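Local structure of DegV family protein (Eubacterium eligens, 3FDJ) at residues A[154-159]-A[271-276]; A[122-127]-A[225-230]; A[236-241]-A[253-258]. The protein is of unknown function but belongs to the DegV family, whose characterised members bind fatty acids, and so probably binds a fatty acid or similar lipid. All coordinates share one frame; numbering follows the deposited sequence.

Contact 1: residues A[154-159]-A[271-276]; sequences RLFCSL and IILSCE
Phe156 and Leu273 form the central hydrogen-bonded pair of two antiparallel neighbours, strands 154-159 and 271-276, whose axes approach to 4.7 Å. Six backbone hydrogen bonds join the strands, two at each of the pairs Arg154-Cys275, Phe156-Leu273 and Ser158-Ile271; the straightest runs from Leu273 N to Phe156 O (2.8 Å, 175° at the hydrogen). At the non-hydrogen-bonded pairs, CA-H...O contacts fill in, as from Leu155 CA to Leu273 O (3.2 Å). One side-chain bond is added: Ser274 OG, anti to its own backbone N (chi1 -174°), donates to Arg154 O over 2.8 Å from above the carbonyl plane, so this oxygen takes two donors, OG and Cys275 N. Among apolar groups, Leu155 CD1 presses on Ile272 CG2 at a tight 3.4 Å on the face that also carries Cys157 and Ser274. On the other face Leu273 CD1 meets the edge of the Phe156 ring at CD2 (4.2 Å), and Phe156 CZ lies against one face of the Arg154 guanidinium, toward its rim; Arg154 NH2 bonds to Thr189. Strands 184-190 and 226-230 flank the pair in the mixed sheet; helix 120-134 packs on the Leu155 face, helix 205-219 on the Phe156 face.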
loop_
_atom_site.group_PDB
_atom_site.type_symbol
_atom_site.label_atom_id
_atom_site.label_comp_id
_atom_site.label_asym_id
_atom_site.label_seq_id
_atom_site.Cartn_x
_atom_site.Cartn_y
_atom_site.Cartn_z
ATOM N N ARG A 154 9.225 7.286 0.315
ATOM C CA ARG A 154 9.812 6.039 -0.125
ATOM C C ARG A 154 9.107 4.872 0.524
ATOM O O ARG A 154 8.451 5.033 1.555
ATOM C CB ARG A 154 11.278 5.964 0.256
ATOM C CG ARG A 154 12.174 6.969 -0.473
ATOM C CD ARG A 154 12.311 6.706 -1.984
ATOM N NE ARG A 154 12.821 5.368 -2.271
ATOM C CZ ARG A 154 14.096 4.989 -2.287
ATOM N NH1 ARG A 154 15.077 5.858 -2.062
ATOM N NH2 ARG A 154 14.396 3.714 -2.571
ATOM N N LEU A 155 9.274 3.699 -0.073
ATOM C CA LEU A 155 8.768 2.467 0.484
ATOM C C LEU A 155 9.845 1.401 0.477
ATOM O O LEU A 155 10.552 1.233 -0.518
ATOM C CB LEU A 155 7.555 1.967 -0.310
ATOM C CG LEU A 155 6.963 0.630 0.159
ATOM C CD1 LEU A 155 5.433 0.660 0.023
ATOM C CD2 LEU A 155 7.548 -0.539 -0.587
ATOM N N PHE A 156 9.927 0.654 1.568
ATOM C CA PHE A 156 10.771 -0.523 1.640
ATOM C C PHE A 156 9.954 -1.683 2.186
ATOM O O PHE A 156 8.989 -1.482 2.955
ATOM C CB PHE A 156 11.982 -0.268 2.541
ATOM C CG PHE A 156 12.879 0.820 2.052
ATOM C CD1 PHE A 156 13.799 0.579 1.025
ATOM C CD2 PHE A 156 12.786 2.104 2.577
ATOM C CE1 PHE A 156 14.602 1.599 0.537
ATOM C CE2 PHE A 156 13.610 3.118 2.100
ATOM C CZ PHE A 156 14.507 2.870 1.078
ATOM N N CYS A 157 10.334 -2.898 1.815
ATOM C CA CYS A 157 9.640 -4.068 2.311
ATOM C C CYS A 157 10.635 -5.169 2.623
ATOM O O CYS A 157 11.747 -5.167 2.116
ATOM C CB CYS A 157 8.587 -4.550 1.321
ATOM S SG CYS A 157 9.230 -5.068 -0.240
ATOM N N SER A 158 10.222 -6.085 3.477
ATOM C CA SER A 158 10.949 -7.330 3.694
ATOM C C SER A 158 9.955 -8.483 3.658
ATOM O O SER A 158 9.017 -8.539 4.471
ATOM C CB SER A 158 11.679 -7.282 5.029
ATOM O OG SER A 158 12.458 -8.458 5.194
ATOM N N LEU A 159 10.135 -9.386 2.707
ATOM C CA LEU A 159 9.197 -10.463 2.449
ATOM C C LEU A 159 9.837 -11.827 2.685
ATOM O O LEU A 159 10.924 -12.100 2.186
ATOM C CB LEU A 159 8.670 -10.362 1.023
ATOM C CG LEU A 159 8.152 -8.989 0.613
ATOM C CD1 LEU A 159 7.574 -9.042 -0.802
ATOM C CD2 LEU A 159 7.084 -8.471 1.620
ATOM N N ILE A 271 6.674 -7.459 6.030
ATOM C CA ILE A 271 6.654 -6.079 6.511
ATOM C C ILE A 271 6.695 -5.135 5.312
ATOM O O ILE A 271 7.400 -5.407 4.337
ATOM C CB ILE A 271 7.889 -5.791 7.391
ATOM C CG1 ILE A 271 7.842 -6.620 8.683
ATOM C CG2 ILE A 271 8.021 -4.291 7.675
ATOM C CD1 ILE A 271 6.755 -6.215 9.626
ATOM N N ILE A 272 5.953 -4.035 5.372
ATOM C CA ILE A 272 6.113 -2.951 4.405
ATOM C C ILE A 272 6.160 -1.637 5.179
ATOM O O ILE A 272 5.357 -1.418 6.080
ATOM C CB ILE A 272 4.954 -2.876 3.396
ATOM C CG1 ILE A 272 4.559 -4.256 2.854
ATOM C CG2 ILE A 272 5.321 -1.910 2.269
ATOM C CD1 ILE A 272 3.315 -4.207 1.964
ATOM N N LEU A 273 7.094 -0.769 4.828
ATOM C CA LEU A 273 7.185 0.519 5.463
ATOM C C LEU A 273 7.299 1.643 4.478
ATOM O O LEU A 273 7.841 1.486 3.389
ATOM C CB LEU A 273 8.314 0.589 6.495
ATOM C CG LEU A 273 9.764 0.821 6.155
ATOM C CD1 LEU A 273 10.049 2.323 5.803
ATOM C CD2 LEU A 273 10.623 0.398 7.362
ATOM N N SER A 274 6.739 2.775 4.848
ATOM C CA SER A 274 6.892 3.970 4.067
ATOM C C SER A 274 7.259 5.153 4.936
ATOM O O SER A 274 6.893 5.209 6.123
ATOM C CB SER A 274 5.624 4.239 3.264
ATOM O OG SER A 274 5.831 5.338 2.401
ATOM N N CYS A 275 8.011 6.091 4.356
ATOM C CA CYS A 275 8.451 7.273 5.099
ATOM C C CYS A 275 8.526 8.511 4.235
ATOM O O CYS A 275 8.696 8.424 3.021
ATOM C CB CYS A 275 9.811 7.034 5.733
ATOM S SG CYS A 275 11.121 6.698 4.580
ATOM N N GLU A 276 8.413 9.664 4.888
ATOM C CA GLU A 276 8.802 10.945 4.318
ATOM C C GLU A 276 10.318 11.102 4.394
ATOM O O GLU A 276 10.928 10.778 5.430
ATOM C CB GLU A 276 8.251 12.098 5.144
ATOM C CG GLU A 276 6.813 12.283 5.117
ATOM C CD GLU A 276 6.355 13.398 6.067
ATOM O OE1 GLU A 276 7.022 13.650 7.119
ATOM O OE2 GLU A 276 5.316 14.005 5.762
#

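Contact 2: residues A[122-127]-A[225-230]; sequences MRIILE and KLRICH
Arg227 and Glu127 meet tip to tip at the centre of a salt-bridge network that ties helix 120-134 to strand 226-230 of the mixed sheet. The grip is side-on and two-pronged: Arg227 NE donates to Glu127 OE2 almost straight (2.9 Å, 174°), in the guanidinium plane, while Arg227 NH2 reaches Glu127 OE1 on its syn lone pair at 2.7 Å. The bend at chi2 (-66°) carries CD of Arg227 toward the Glu127 carboxylate. Lys225, two residues before Arg227, adds its NZ to Glu127 OE1 on the anti side at 2.9 Å, and its CG lies against one face of the Arg227 guanidinium, toward the rim. Below the charges, Ile124 CG1 packs on Arg227 CG (3.7 Å). Arg123, one helical turn before Glu127, gives its NE to OE2, so each carboxylate oxygen has two donors; this would offset the nearness of the two arginines, whose planes stand 83° apart. Arg227 NH2 also bridges to Asp252. An alanine in place of Arg227 would probably leave Glu127 OE2 with Arg123 alone and open a gap beside Ile124. A water accepts from Lys225 NZ (2.8 Å) and donates to Ile124 O (2.7 Å).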
loop_
_atom_site.group_PDB
_atom_site.type_symbol
_atom_site.label_atom_id
_atom_site.label_comp_id
_atom_site.label_asym_id
_atom_site.label_seq_id
_atom_site.Cartn_x
_atom_site.Cartn_y
_atom_site.Cartn_z
HETATM N N MSE A 122 0.606 4.614 0.179
HETATM C CA MSE A 122 -0.770 5.088 -0.094
HETATM C C MSE A 122 -1.331 5.743 1.162
HETATM O O MSE A 122 -1.922 6.823 1.082
HETATM C CB MSE A 122 -1.693 3.941 -0.554
HETATM C CG MSE A 122 -1.278 3.322 -1.871
HETATM SE SE MSE A 122 -2.384 1.821 -2.312
HETATM C CE MSE A 122 -4.112 2.790 -2.556
ATOM N N ARG A 123 -1.107 5.128 2.329
ATOM C CA ARG A 123 -1.539 5.752 3.585
ATOM C C ARG A 123 -0.933 7.132 3.810
ATOM O O ARG A 123 -1.652 8.067 4.171
ATOM C CB ARG A 123 -1.289 4.847 4.800
ATOM C CG ARG A 123 -1.816 5.446 6.048
ATOM C CD ARG A 123 -1.733 4.507 7.213
ATOM N NE ARG A 123 -2.260 5.192 8.379
ATOM C CZ ARG A 123 -2.746 4.590 9.461
ATOM N NH1 ARG A 123 -2.777 3.251 9.571
ATOM N NH2 ARG A 123 -3.235 5.345 10.435
ATOM N N ILE A 124 0.379 7.261 3.596
ATOM C CA ILE A 124 1.053 8.552 3.750
ATOM C C ILE A 124 0.475 9.609 2.793
ATOM O O ILE A 124 0.288 10.764 3.167
ATOM C CB ILE A 124 2.589 8.395 3.624
ATOM C CG1 ILE A 124 3.130 7.767 4.908
ATOM C CG2 ILE A 124 3.283 9.739 3.382
ATOM C CD1 ILE A 124 4.669 7.615 4.980
ATOM N N ILE A 125 0.211 9.222 1.561
ATOM C CA ILE A 125 -0.430 10.131 0.606
ATOM C C ILE A 125 -1.807 10.593 1.133
ATOM O O ILE A 125 -2.100 11.785 1.173
ATOM C CB ILE A 125 -0.534 9.486 -0.788
ATOM C CG1 ILE A 125 0.871 9.297 -1.357
ATOM C CG2 ILE A 125 -1.394 10.342 -1.733
ATOM C CD1 ILE A 125 0.956 8.369 -2.582
ATOM N N LEU A 126 -2.623 9.642 1.557
ATOM C CA LEU A 126 -3.965 9.942 2.078
ATOM C C LEU A 126 -3.894 10.889 3.264
ATOM O O LEU A 126 -4.678 11.843 3.348
ATOM C CB LEU A 126 -4.680 8.658 2.469
ATOM C CG LEU A 126 -5.167 7.833 1.297
ATOM C CD1 LEU A 126 -5.433 6.404 1.743
ATOM C CD2 LEU A 126 -6.434 8.460 0.695
ATOM N N GLU A 127 -2.935 10.648 4.162
ATOM C CA GLU A 127 -2.776 11.512 5.315
ATOM C C GLU A 127 -2.336 12.933 4.947
ATOM O O GLU A 127 -2.682 13.895 5.636
ATOM C CB GLU A 127 -1.830 10.914 6.338
ATOM C CG GLU A 127 -2.372 9.655 7.028
ATOM C CD GLU A 127 -1.415 9.133 8.070
ATOM O OE1 GLU A 127 -0.685 9.968 8.662
ATOM O OE2 GLU A 127 -1.393 7.910 8.316
ATOM N N LYS A 225 7.469 11.384 9.124
ATOM C CA LYS A 225 6.401 10.430 9.265
ATOM C C LYS A 225 6.818 9.040 8.758
ATOM O O LYS A 225 7.463 8.914 7.725
ATOM C CB LYS A 225 5.182 10.961 8.507
ATOM C CG LYS A 225 3.976 10.082 8.613
ATOM C CD LYS A 225 2.811 10.633 7.813
ATOM C CE LYS A 225 2.299 11.909 8.377
ATOM N NZ LYS A 225 0.927 12.198 7.883
ATOM N N LEU A 226 6.450 8.016 9.524
ATOM C CA LEU A 226 6.810 6.623 9.281
ATOM C C LEU A 226 5.578 5.760 9.493
ATOM O O LEU A 226 4.898 5.869 10.525
ATOM C CB LEU A 226 7.877 6.175 10.298
ATOM C CG LEU A 226 8.217 4.675 10.373
ATOM C CD1 LEU A 226 8.879 4.261 9.093
ATOM C CD2 LEU A 226 9.107 4.400 11.611
ATOM N N ARG A 227 5.280 4.899 8.523
ATOM C CA ARG A 227 4.108 4.022 8.598
ATOM C C ARG A 227 4.575 2.616 8.260
ATOM O O ARG A 227 5.257 2.410 7.262
ATOM C CB ARG A 227 3.004 4.492 7.615
ATOM C CG ARG A 227 2.414 5.865 7.956
ATOM C CD ARG A 227 1.664 5.845 9.266
ATOM N NE ARG A 227 1.102 7.149 9.632
ATOM C CZ ARG A 227 1.654 8.047 10.442
ATOM N NH1 ARG A 227 2.798 7.819 11.074
ATOM N NH2 ARG A 227 0.994 9.172 10.674
ATOM N N ILE A 228 4.255 1.660 9.122
ATOM C CA ILE A 228 4.688 0.275 8.936
ATOM C C ILE A 228 3.473 -0.651 9.051
ATOM O O ILE A 228 2.775 -0.634 10.088
ATOM C CB ILE A 228 5.712 -0.153 10.017
ATOM C CG1 ILE A 228 6.867 0.848 10.150
ATOM C CG2 ILE A 228 6.202 -1.598 9.756
ATOM C CD1 ILE A 228 7.851 0.584 11.348
ATOM N N CYS A 229 3.206 -1.438 8.008
ATOM C CA CYS A 229 2.212 -2.496 8.094
ATOM C C CYS A 229 2.902 -3.857 8.079
ATOM O O CYS A 229 4.053 -3.995 7.625
ATOM C CB CYS A 229 1.116 -2.383 7.023
ATOM S SG CYS A 229 1.620 -2.948 5.490
ATOM N N HIS A 230 2.233 -4.841 8.671
ATOM C CA HIS A 230 2.747 -6.170 8.810
ATOM C C HIS A 230 1.660 -7.196 8.578
ATOM O O HIS A 230 0.469 -6.931 8.789
ATOM C CB HIS A 230 3.372 -6.372 10.196
ATOM C CG HIS A 230 2.380 -6.327 11.304
ATOM N ND1 HIS A 230 1.665 -7.437 11.706
ATOM C CD2 HIS A 230 1.925 -5.293 12.048
ATOM C CE1 HIS A 230 0.836 -7.088 12.674
ATOM N NE2 HIS A 230 0.975 -5.792 12.900
HETATM O O HOH W 1 1.495 12.257 5.133
#

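Contact 3: residues A[236-241]-A[253-258]; sequences LADKIA and VCVYKA
Ala237 and Ala241 pack against Val255 and Val253 in a purely van der Waals contact between a helix and the strand that follows it, the second half of the beta-alpha-beta unit made by strand 226-230, helix 234-248 and strand 253-257. The segments run almost antiparallel, their axes at 172° and 8.9 Å apart at closest approach, as expected where a helix returns the chain so that the next strand can lie parallel to the previous one. No hydrogen bond crosses the interface. Val255 has the largest share of it, its two methyl groups dividing the work. Val255 CG1, anti to the backbone N (chi1 167°), meets the CB of Ala237 at 3.5 Å. Val255 CG2 turns to the next helical turn, where Ala241 CB lies 3.8 Å away. Ala241 CB touches a second valine as well, its distance to Val253 CG1 being 4.0 Å, so this one methyl bridges the two strand residues that face the helix. The small alanines, four residues apart and linked by the bond from Ala241 N to Ala237 O, allow this close approach: the CA atoms of Ala237 and Val255 are 6.5 Å apart. At the margin Asp238 crosses Val255 at about a right angle and brings OD1 to 3.7 Å from Val255 CG1, a polar atom beside a methyl group without a bond between them. Strand 253-257 is the outermost strand at this side of the sheet within the chain, and strand 226-230 lies next to it. Ile228 of that strand reaches both alanines and Ile240. Beyond, Leu236 and Ile240 carry the helix over Ile271 and Leu273 of strand 271-276 and pack against helix 205-219, its neighbour on the same face, while Tyr256 points to the other face, where it makes a cation-pi contact with Arg123.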
loop_
_atom_site.group_PDB
_atom_site.type_symbol
_atom_site.label_atom_id
_atom_site.label_comp_id
_atom_site.label_asym_id
_atom_site.label_seq_id
_atom_site.Cartn_x
_atom_site.Cartn_y
_atom_site.Cartn_z
ATOM N N LEU A 236 8.166 -7.930 14.556
ATOM C CA LEU A 236 9.186 -7.329 13.690
ATOM C C LEU A 236 8.859 -5.859 13.427
ATOM O O LEU A 236 9.747 -5.001 13.474
ATOM C CB LEU A 236 9.356 -8.104 12.373
ATOM C CG LEU A 236 10.480 -7.569 11.451
ATOM C CD1 LEU A 236 11.817 -7.413 12.197
ATOM C CD2 LEU A 236 10.602 -8.480 10.222
ATOM N N ALA A 237 7.582 -5.552 13.180
ATOM C CA ALA A 237 7.195 -4.179 12.908
ATOM C C ALA A 237 7.547 -3.284 14.113
ATOM O O ALA A 237 8.037 -2.167 13.935
ATOM C CB ALA A 237 5.703 -4.086 12.553
ATOM N N ASP A 238 7.292 -3.777 15.326
ATOM C CA ASP A 238 7.623 -3.045 16.544
ATOM C C ASP A 238 9.135 -2.872 16.708
ATOM O O ASP A 238 9.586 -1.807 17.105
ATOM C CB ASP A 238 7.031 -3.735 17.789
ATOM C CG ASP A 238 5.523 -3.547 17.927
ATOM O OD1 ASP A 238 4.908 -2.768 17.140
ATOM O OD2 ASP A 238 4.944 -4.187 18.848
ATOM N N LYS A 239 9.922 -3.892 16.368
ATOM C CA LYS A 239 11.399 -3.752 16.418
ATOM C C LYS A 239 11.911 -2.668 15.471
ATOM O O LYS A 239 12.801 -1.903 15.822
ATOM C CB LYS A 239 12.109 -5.047 16.026
ATOM C CG LYS A 239 12.050 -6.157 17.003
ATOM C CD LYS A 239 12.863 -7.357 16.459
ATOM C CE LYS A 239 12.651 -8.564 17.303
ATOM N NZ LYS A 239 13.404 -9.728 16.777
ATOM N N ILE A 240 11.357 -2.640 14.270
ATOM C CA ILE A 240 11.712 -1.636 13.264
ATOM C C ILE A 240 11.347 -0.246 13.791
ATOM O O ILE A 240 12.157 0.684 13.742
ATOM C CB ILE A 240 11.024 -1.915 11.928
ATOM C CG1 ILE A 240 11.573 -3.208 11.295
ATOM C CG2 ILE A 240 11.230 -0.713 10.959
ATOM C CD1 ILE A 240 10.718 -3.775 10.124
ATOM N N ALA A 241 10.130 -0.105 14.309
ATOM C CA ALA A 241 9.683 1.176 14.828
ATOM C C ALA A 241 10.617 1.652 15.949
ATOM O O ALA A 241 10.993 2.826 15.992
ATOM C CB ALA A 241 8.222 1.081 15.341
ATOM N N VAL A 253 4.929 7.864 14.203
ATOM C CA VAL A 253 5.046 6.475 13.781
ATOM C C VAL A 253 3.733 5.780 14.038
ATOM O O VAL A 253 3.081 6.021 15.050
ATOM C CB VAL A 253 6.144 5.721 14.547
ATOM C CG1 VAL A 253 6.330 4.278 13.983
ATOM C CG2 VAL A 253 7.437 6.457 14.454
ATOM N N CYS A 254 3.330 4.934 13.106
ATOM C CA CYS A 254 2.187 4.066 13.309
ATOM C C CYS A 254 2.536 2.671 12.753
ATOM O O CYS A 254 2.987 2.554 11.609
ATOM C CB CYS A 254 0.946 4.627 12.624
ATOM S SG CYS A 254 -0.544 3.685 12.998
ATOM N N VAL A 255 2.314 1.647 13.576
ATOM C CA VAL A 255 2.450 0.239 13.188
ATOM C C VAL A 255 1.051 -0.359 13.175
ATOM O O VAL A 255 0.298 -0.223 14.156
ATOM C CB VAL A 255 3.289 -0.534 14.216
ATOM C CG1 VAL A 255 3.182 -2.076 13.999
ATOM C CG2 VAL A 255 4.742 -0.058 14.190
ATOM N N TYR A 256 0.695 -1.045 12.095
ATOM C CA TYR A 256 -0.660 -1.562 11.971
ATOM C C TYR A 256 -0.723 -2.763 11.041
ATOM O O TYR A 256 0.234 -3.085 10.350
ATOM C CB TYR A 256 -1.598 -0.456 11.469
ATOM C CG TYR A 256 -1.157 0.144 10.161
ATOM C CD1 TYR A 256 -0.142 1.101 10.128
ATOM C CD2 TYR A 256 -1.749 -0.231 8.959
ATOM C CE1 TYR A 256 0.295 1.635 8.935
ATOM C CE2 TYR A 256 -1.332 0.322 7.761
ATOM C CZ TYR A 256 -0.298 1.244 7.767
ATOM O OH TYR A 256 0.130 1.802 6.617
ATOM N N LYS A 257 -1.857 -3.448 11.060
ATOM C CA LYS A 257 -2.019 -4.666 10.274
ATOM C C LYS A 257 -2.295 -4.368 8.793
ATOM O O LYS A 257 -3.090 -3.491 8.443
ATOM C CB LYS A 257 -3.166 -5.512 10.812
ATOM C CG LYS A 257 -2.994 -5.984 12.241
ATOM C CD LYS A 257 -4.170 -6.866 12.646
ATOM C CE LYS A 257 -4.002 -7.360 14.059
ATOM N NZ LYS A 257 -4.022 -6.201 14.990
ATOM N N ALA A 258 -1.690 -5.174 7.943
ATOM C CA ALA A 258 -2.008 -5.181 6.516
ATOM C C ALA A 258 -3.440 -5.646 6.276
ATOM O O ALA A 258 -4.013 -6.397 7.078
ATOM C CB ALA A 258 -1.016 -6.066 5.766
#

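All three contacts reach one mixed sheet, running from its middle to one border. Contact 1 is the buried one, two adjacent strands held mainly by backbone bonds; contacts 2 and 3 are partly buried and place helices on the sheet's two faces. Strand 226-230 connects them: it pairs antiparallel with 271-276, through Ser274 N to Arg227 O (2.9 Å), and parallel with 253-257, through Tyr256 N to Ile228 O (2.9 Å). Chemistry follows position. Helix 120-134 is fastened by charges in contact 2, helix 234-248 by methyl groups in contact 3.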